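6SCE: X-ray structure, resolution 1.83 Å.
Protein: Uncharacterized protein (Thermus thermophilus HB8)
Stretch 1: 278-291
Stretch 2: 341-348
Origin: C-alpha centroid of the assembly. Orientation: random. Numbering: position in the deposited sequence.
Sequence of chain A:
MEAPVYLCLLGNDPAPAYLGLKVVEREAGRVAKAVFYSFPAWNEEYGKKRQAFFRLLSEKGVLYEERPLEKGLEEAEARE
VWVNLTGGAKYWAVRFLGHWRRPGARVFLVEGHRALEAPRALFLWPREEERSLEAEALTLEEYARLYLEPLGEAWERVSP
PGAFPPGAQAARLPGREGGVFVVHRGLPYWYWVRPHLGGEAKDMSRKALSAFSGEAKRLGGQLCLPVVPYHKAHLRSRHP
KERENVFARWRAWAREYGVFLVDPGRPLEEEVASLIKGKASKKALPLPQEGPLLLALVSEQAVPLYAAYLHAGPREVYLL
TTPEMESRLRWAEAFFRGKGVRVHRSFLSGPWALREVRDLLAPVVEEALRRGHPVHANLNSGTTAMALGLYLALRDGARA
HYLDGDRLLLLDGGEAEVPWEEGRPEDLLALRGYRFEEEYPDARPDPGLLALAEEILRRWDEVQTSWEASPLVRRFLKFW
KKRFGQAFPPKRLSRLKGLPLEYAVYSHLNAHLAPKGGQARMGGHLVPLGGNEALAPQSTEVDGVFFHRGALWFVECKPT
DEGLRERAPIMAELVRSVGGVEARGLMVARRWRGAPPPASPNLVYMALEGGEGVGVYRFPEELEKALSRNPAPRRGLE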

ATOM      1  N   GLY A 278      18.114  17.304  -4.859  1.00 59.28           N
ATOM      2  CA  GLY A 278      18.304  17.605  -6.281  1.00 59.18           C
ATOM      3  C   GLY A 278      17.080  17.551  -7.174  1.00 61.13           C
ATOM      4  O   GLY A 278      17.213  17.520  -8.397  1.00 67.27           O
ATOM      5  N   LYS A 279      15.887  17.557  -6.583  1.00 56.25           N
ATOM      6  CA  LYS A 279      14.654  17.350  -7.352  1.00 61.68           C
ATOM      7  C   LYS A 279      13.795  18.603  -7.572  1.00 54.59           C
ATOM      8  O   LYS A 279      12.897  18.570  -8.407  1.00 59.20           O
ATOM      9  N   ALA A 280      14.079  19.704  -6.872  1.00 50.85           N
ATOM     10  CA  ALA A 280      13.193  20.869  -6.889  1.00 48.24           C
ATOM     11  C   ALA A 280      12.737  21.218  -8.291  1.00 44.48           C
ATOM     12  O   ALA A 280      13.555  21.440  -9.171  1.00 47.04           O
ATOM     13  N   SER A 281      11.423  21.246  -8.499  1.00 35.55           N
ATOM     14  CA  SER A 281      10.841  21.627  -9.773  1.00 36.73           C
ATOM     15  C   SER A 281      10.775  23.151  -9.814  1.00 36.70           C
ATOM     16  O   SER A 281      10.489  23.801  -8.792  1.00 34.93           O
ATOM     17  N   LYS A 282      11.023  23.716 -10.995  1.00 35.88           N
ATOM     18  CA  LYS A 282      11.135  25.161 -11.158  1.00 40.02           C
ATOM     19  C   LYS A 282       9.961  25.761 -11.874  1.00 36.19           C
ATOM     20  O   LYS A 282       9.642  26.919 -11.652  1.00 35.83           O
ATOM     21  N   LYS A 283       9.339  24.984 -12.755  1.00 35.21           N
ATOM     22  CA  LYS A 283       8.347  25.478 -13.666  1.00 35.98           C
ATOM     23  C   LYS A 283       6.923  25.132 -13.277  1.00 35.75           C
ATOM     24  O   LYS A 283       6.677  24.115 -12.627  1.00 34.69           O
ATOM     25  N   ALA A 284       6.007  25.977 -13.709  1.00 34.17           N
ATOM     26  CA  ALA A 284       4.595  25.672 -13.720  1.00 33.73           C
ATOM     27  C   ALA A 284       4.310  24.528 -14.693  1.00 35.24           C
ATOM     28  O   ALA A 284       5.108  24.226 -15.599  1.00 33.82           O
ATOM     29  N   LEU A 285       3.146  23.915 -14.518  1.00 33.82           N
ATOM     30  CA  LEU A 285       2.690  22.901 -15.453  1.00 35.05           C
ATOM     31  C   LEU A 285       2.215  23.528 -16.764  1.00 34.06           C
ATOM     32  O   LEU A 285       1.519  24.545 -16.747  1.00 35.67           O
ATOM     33  N   PRO A 286       2.545  22.890 -17.903  1.00 36.88           N
ATOM     34  CA  PRO A 286       2.030  23.362 -19.204  1.00 37.88           C
ATOM     35  C   PRO A 286       0.522  23.278 -19.229  1.00 40.86           C
ATOM     36  O   PRO A 286      -0.041  22.309 -18.688  1.00 38.34           O
ATOM     37  N   LEU A 287      -0.127  24.264 -19.848  1.00 38.40           N
ATOM     38  CA  LEU A 287      -1.577  24.264 -19.997  1.00 40.94           C
ATOM     39  C   LEU A 287      -1.979  23.112 -20.905  1.00 38.39           C
ATOM     40  O   LEU A 287      -1.185  22.679 -21.747  1.00 40.60           O
ATOM     41  N   PRO A 288      -3.168  22.545 -20.674  1.00 38.34           N
ATOM     42  CA  PRO A 288      -3.603  21.416 -21.454  1.00 40.40           C
ATOM     43  C   PRO A 288      -4.032  21.831 -22.853  1.00 42.57           C
ATOM     44  O   PRO A 288      -4.590  22.907 -23.025  1.00 41.40           O
ATOM     45  N   GLN A 289      -3.761  20.973 -23.821  1.00 44.51           N
ATOM     46  CA  GLN A 289      -4.152  21.204 -25.213  1.00 49.11           C
ATOM     47  C   GLN A 289      -5.242  20.259 -25.694  1.00 49.71           C
ATOM     48  O   GLN A 289      -5.909  20.543 -26.686  1.00 52.09           O
ATOM     49  N   GLU A 290      -5.456  19.161 -24.976  1.00 47.43           N
ATOM     50  CA  GLU A 290      -6.253  18.053 -25.471  1.00 50.35           C
ATOM     51  C   GLU A 290      -6.912  17.348 -24.285  1.00 47.93           C
ATOM     52  O   GLU A 290      -6.262  17.125 -23.279  1.00 49.98           O
ATOM     53  N   GLY A 291      -8.196  17.035 -24.396  1.00 41.15           N
ATOM     54  CA  GLY A 291      -8.907  16.284 -23.377  1.00 42.97           C
ATOM     55  C   GLY A 291      -9.195  14.865 -23.817  1.00 41.35           C
ATOM     56  O   GLY A 291      -9.017  14.544 -24.997  1.00 41.03           O
ATOM     57  N   VAL A 341      -0.216   8.677 -23.878  1.00 38.14           N
ATOM     58  CA  VAL A 341      -0.766   9.795 -23.119  1.00 36.52           C
ATOM     59  C   VAL A 341       0.315  10.817 -22.882  1.00 35.33           C
ATOM     60  O   VAL A 341       1.396  10.444 -22.477  1.00 37.80           O
ATOM     61  N   ARG A 342       0.031  12.096 -23.109  1.00 36.84           N
ATOM     62  CA  ARG A 342       1.002  13.147 -22.765  1.00 40.10           C
ATOM     63  C   ARG A 342       1.094  13.323 -21.241  1.00 38.37           C
ATOM     64  O   ARG A 342       0.083  13.537 -20.576  1.00 36.28           O
ATOM     65  N   VAL A 343       2.303  13.258 -20.712  1.00 36.37           N
ATOM     66  CA  VAL A 343       2.518  13.331 -19.266  1.00 36.54           C
ATOM     67  C   VAL A 343       3.161  14.649 -18.843  1.00 37.33           C
ATOM     68  O   VAL A 343       4.162  15.065 -19.410  1.00 38.19           O
ATOM     69  N   HIS A 344       2.593  15.283 -17.830  1.00 32.80           N
ATOM     70  CA  HIS A 344       3.214  16.411 -17.157  1.00 32.96           C
ATOM     71  C   HIS A 344       3.366  16.024 -15.696  1.00 35.12           C
ATOM     72  O   HIS A 344       2.441  15.465 -15.100  1.00 35.47           O
ATOM     73  N   ARG A 345       4.514  16.329 -15.122  1.00 33.86           N
ATOM     74  CA  ARG A 345       4.821  15.931 -13.771  1.00 35.77           C
ATOM     75  C   ARG A 345       5.464  17.079 -13.096  1.00 37.04           C
ATOM     76  O   ARG A 345       6.118  17.885 -13.750  1.00 36.23           O
ATOM     77  N   SER A 346       5.315  17.150 -11.786  1.00 32.66           N
ATOM     78  CA  SER A 346       6.086  18.073 -11.004  1.00 32.65           C
ATOM     79  C   SER A 346       6.267  17.514  -9.611  1.00 31.92           C
ATOM     80  O   SER A 346       5.443  16.710  -9.147  1.00 31.77           O
ATOM     81  N   PHE A 347       7.354  17.920  -8.951  1.00 30.64           N
ATOM     82  CA  PHE A 347       7.577  17.610  -7.545  1.00 31.45           C
ATOM     83  C   PHE A 347       7.045  18.690  -6.613  1.00 32.48           C
ATOM     84  O   PHE A 347       7.257  19.916  -6.833  1.00 32.46           O
ATOM     85  N   LEU A 348       6.415  18.237  -5.528  1.00 30.74           N
ATOM     86  CA  LEU A 348       6.075  19.094  -4.381  1.00 30.29           C
ATOM     87  C   LEU A 348       7.285  19.205  -3.475  1.00 29.82           C
ATOM     88  O   LEU A 348       8.131  18.320  -3.491  1.00 31.16           O
TER

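Packing of an irregular segment, 278-291, along the strand 342-347 of the same chain; the contact buries 518 Å² with both sides summed. The backbones lie closest near Ser281 and Phe347, whose CA atoms are 5.6 Å apart, and are wider apart near Glu290 and Arg342, where the nearest CA atoms are separated by 9.2 Å. Near the first pair, a serine hydroxyl reaches the strand's main chain directly; near the second, the long side chains of Glu290 and Arg342 bridge the wider gap.

Direct hydrogen bonding across the contact rests on Ser281. Its CA-to-CB bond points toward the strand, and the m rotamer (chi1 -61°) sets OG to accept from the main chain of Phe347, N to OG 2.8 Å, with a nearly straight N-H...O angle of 164°. A side chain thus takes the place that a neighbouring strand's carbonyl would fill in a sheet. Ser346, also directed toward the other stretch, adopts t (chi1 -168°); its OG lies 3.2 Å from Ser281 CB and 3.3 Å from Ser281 OG.

Two waters extend this polar patch. Water 1 accepts from Ser281 N at 2.9 Å and donates to Phe347 O at 2.8 Å, so both main-chain polar groups of Phe347 are linked to Ser281, one directly and one through solvent. Water 2 donates to Lys283 O at 2.8 Å and lies 2.7 Å from Ser346 OG, with which it also hydrogen-bonds. It bridges a gap too wide for direct bonding, since Lys283 O and Ser346 OG are 4.3 Å apart. The extended side chain of Lys283 itself leads away from the strand.

Aromatic and aliphatic contacts account for much of the remaining surface. Phe347 (m, chi1 -70°, chi2 -66°) points toward the first stretch and offers one ring face to Lys279: CB of Lys279 sits 4.2 Å from the Phe347 ring centroid, 26° off the normal, in a CH-pi contact. The carbonyl of the same lysine also comes close, O to Phe347 CD2 3.3 Å. Lys279 (chi1 -45°, m) starts toward the strand, but its end leads away; Lys279 CD still lies 4.0 Å from Phe347 CZ, so the aliphatic stem from CB to CD lines the ring before the chain departs.

Leu285 is buried in the mt rotamer. Its CA-to-CB bond runs sideways, yet the end of the side chain comes nearer the strand, placing CD2 3.9 Å from Ser346 CB, 3.9 Å from Arg345 O and 4.2 Å from His344 CB. Next to it, Pro286, with a C-gamma exo pucker, approaches the His344 ring obliquely, CG to ND1 3.4 Å. His344 is m (chi1 -49°, chi2 -75°) and points toward this leucine-proline pair, while its NE2 is hydrogen-bonded elsewhere in the structure.

The charged contact lies where the backbones are wider apart. Arg342 (t, t, m for chi1 to chi3) and Glu290 (chi1 -147°, between wells) both point inward and meet in a long salt bridge, OE1 of Glu290 to NH1 of Arg342 3.7 Å, with the carboxylate oxygen at the guanidinium edge, near its plane.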

ATOM      1  CB  LYS A 279      13.798  16.262  -6.693  1.00 61.36           C
ATOM      2  CG  LYS A 279      14.601  15.042  -6.271  1.00 65.93           C
ATOM      3  CD  LYS A 279      13.836  13.744  -6.467  1.00 65.16           C
ATOM      4  CE  LYS A 279      14.301  12.670  -5.492  1.00 65.14           C
ATOM      5  NZ  LYS A 279      15.774  12.486  -5.500  1.00 72.05           N
ATOM      6  CB  ALA A 280      13.852  22.073  -6.230  1.00 51.14           C
ATOM      7  CB  SER A 281       9.426  21.026  -9.912  1.00 37.56           C
ATOM      8  OG  SER A 281       9.454  19.604  -9.860  1.00 37.88           O
ATOM      9  CB  LYS A 282      12.399  25.520 -11.970  1.00 41.90           C
ATOM     10  CG  LYS A 282      13.698  24.996 -11.409  1.00 45.13           C
ATOM     11  CD  LYS A 282      14.040  25.701 -10.118  1.00 47.50           C
ATOM     12  CE  LYS A 282      15.392  25.267  -9.589  1.00 50.49           C
ATOM     13  NZ  LYS A 282      15.421  25.422  -8.110  1.00 53.78           N
ATOM     14  CB  LYS A 283       8.608  24.895 -15.048  1.00 41.47           C
ATOM     15  CG  LYS A 283       9.958  25.247 -15.650  1.00 47.35           C
ATOM     16  CD  LYS A 283       9.949  24.851 -17.121  1.00 53.17           C
ATOM     17  CE  LYS A 283      11.288  25.054 -17.794  1.00 58.80           C
ATOM     18  NZ  LYS A 283      11.074  24.860 -19.254  1.00 61.87           N
ATOM     19  CB  ALA A 284       3.784  26.875 -14.123  1.00 35.32           C
ATOM     20  CB  LEU A 285       1.544  22.075 -14.834  1.00 33.61           C
ATOM     21  CG  LEU A 285       1.942  21.280 -13.578  1.00 33.37           C
ATOM     22  CD1 LEU A 285       0.706  20.798 -12.806  1.00 34.23           C
ATOM     23  CD2 LEU A 285       2.874  20.122 -13.899  1.00 34.49           C
ATOM     24  CB  PRO A 286       2.601  22.355 -20.220  1.00 38.45           C
ATOM     25  CG  PRO A 286       3.715  21.661 -19.526  1.00 40.10           C
ATOM     26  CD  PRO A 286       3.473  21.755 -18.038  1.00 36.63           C
ATOM     27  CB  LEU A 287      -2.093  25.610 -20.547  1.00 42.76           C
ATOM     28  CG  LEU A 287      -1.930  26.818 -19.608  1.00 45.86           C
ATOM     29  CD1 LEU A 287      -2.612  28.051 -20.179  1.00 46.52           C
ATOM     30  CD2 LEU A 287      -2.482  26.531 -18.207  1.00 44.06           C
ATOM     31  CB  PRO A 288      -4.811  20.901 -20.677  1.00 39.70           C
ATOM     32  CG  PRO A 288      -5.327  22.089 -19.968  1.00 39.61           C
ATOM     33  CD  PRO A 288      -4.117  22.873 -19.604  1.00 39.77           C
ATOM     34  CB  GLN A 289      -2.930  21.074 -26.112  1.00 53.72           C
ATOM     35  CG  GLN A 289      -1.889  22.130 -25.822  1.00 59.24           C
ATOM     36  CD  GLN A 289      -0.928  22.308 -26.962  1.00 68.00           C
ATOM     37  OE1 GLN A 289      -1.000  23.300 -27.693  1.00 71.73           O
ATOM     38  NE2 GLN A 289      -0.029  21.338 -27.139  1.00 70.33           N
ATOM     39  CB  GLU A 290      -5.303  17.091 -26.173  1.00 56.94           C
ATOM     40  CG  GLU A 290      -5.875  16.361 -27.362  1.00 64.81           C
ATOM     41  CD  GLU A 290      -4.824  15.562 -28.103  1.00 65.93           C
ATOM     42  OE1 GLU A 290      -3.657  15.515 -27.650  1.00 68.25           O
ATOM     43  OE2 GLU A 290      -5.173  14.982 -29.146  1.00 75.04           O
ATOM     44  CB  VAL A 341      -1.337   9.332 -21.750  1.00 36.37           C
ATOM     45  CG1 VAL A 341      -1.943  10.504 -20.993  1.00 36.92           C
ATOM     46  CG2 VAL A 341      -2.395   8.265 -21.965  1.00 38.04           C
ATOM     47  CB  ARG A 342       0.648  14.488 -23.386  1.00 42.52           C
ATOM     48  CG  ARG A 342       1.763  15.523 -23.255  1.00 48.08           C
ATOM     49  CD  ARG A 342       1.371  16.874 -23.824  1.00 54.41           C
ATOM     50  NE  ARG A 342       1.490  16.880 -25.274  1.00 61.17           N
ATOM     51  CZ  ARG A 342       0.482  16.849 -26.152  1.00 68.22           C
ATOM     52  NH1 ARG A 342      -0.807  16.845 -25.777  1.00 66.69           N
ATOM     53  NH2 ARG A 342       0.781  16.843 -27.449  1.00 69.73           N
ATOM     54  CB  VAL A 343       3.419  12.201 -18.787  1.00 37.13           C
ATOM     55  CG1 VAL A 343       3.657  12.327 -17.282  1.00 37.93           C
ATOM     56  CG2 VAL A 343       2.797  10.863 -19.127  1.00 37.88           C
ATOM     57  CB  HIS A 344       2.336  17.621 -17.270  1.00 31.54           C
ATOM     58  CG  HIS A 344       1.848  17.892 -18.654  1.00 36.70           C
ATOM     59  ND1 HIS A 344       2.660  18.420 -19.641  1.00 40.08           N
ATOM     60  CD2 HIS A 344       0.631  17.721 -19.218  1.00 39.37           C
ATOM     61  CE1 HIS A 344       1.960  18.556 -20.752  1.00 40.28           C
ATOM     62  NE2 HIS A 344       0.725  18.148 -20.521  1.00 42.91           N
ATOM     63  CB  ARG A 345       5.781  14.751 -13.761  1.00 40.37           C
ATOM     64  CG  ARG A 345       6.972  14.908 -14.702  1.00 45.79           C
ATOM     65  CD  ARG A 345       7.865  13.676 -14.661  1.00 50.33           C
ATOM     66  NE  ARG A 345       8.804  13.768 -13.557  1.00 56.55           N
ATOM     67  CZ  ARG A 345       9.703  12.843 -13.236  1.00 63.55           C
ATOM     68  NH1 ARG A 345       9.797  11.699 -13.918  1.00 65.16           N
ATOM     69  NH2 ARG A 345      10.495  13.061 -12.194  1.00 66.57           N
ATOM     70  CB  SER A 346       5.391  19.443 -10.946  1.00 34.46           C
ATOM     71  OG  SER A 346       6.273  20.422 -10.404  1.00 34.06           O
ATOM     72  CB  PHE A 347       9.061  17.394  -7.244  1.00 30.62           C
ATOM     73  CG  PHE A 347       9.630  16.146  -7.829  1.00 35.91           C
ATOM     74  CD1 PHE A 347       9.209  14.894  -7.385  1.00 34.34           C
ATOM     75  CD2 PHE A 347      10.603  16.213  -8.828  1.00 36.38           C
ATOM     76  CE1 PHE A 347       9.751  13.736  -7.917  1.00 35.07           C
ATOM     77  CE2 PHE A 347      11.148  15.050  -9.364  1.00 39.65           C
ATOM     78  CZ  PHE A 347      10.705  13.807  -8.913  1.00 36.37           C
ATOM     79  CB  LEU A 348       4.911  18.511  -3.585  1.00 30.86           C
ATOM     80  CG  LEU A 348       3.666  18.178  -4.397  1.00 30.66           C
ATOM     81  CD1 LEU A 348       2.641  17.536  -3.458  1.00 30.07           C
ATOM     82  CD2 LEU A 348       3.084  19.400  -5.120  1.00 29.24           C
TER
HETATM   83  O   HOH W   1       9.815  20.685  -6.140  1.00 34.75           O
HETATM   84  O   HOH W   2       7.328  21.376 -12.702  1.00 35.94           O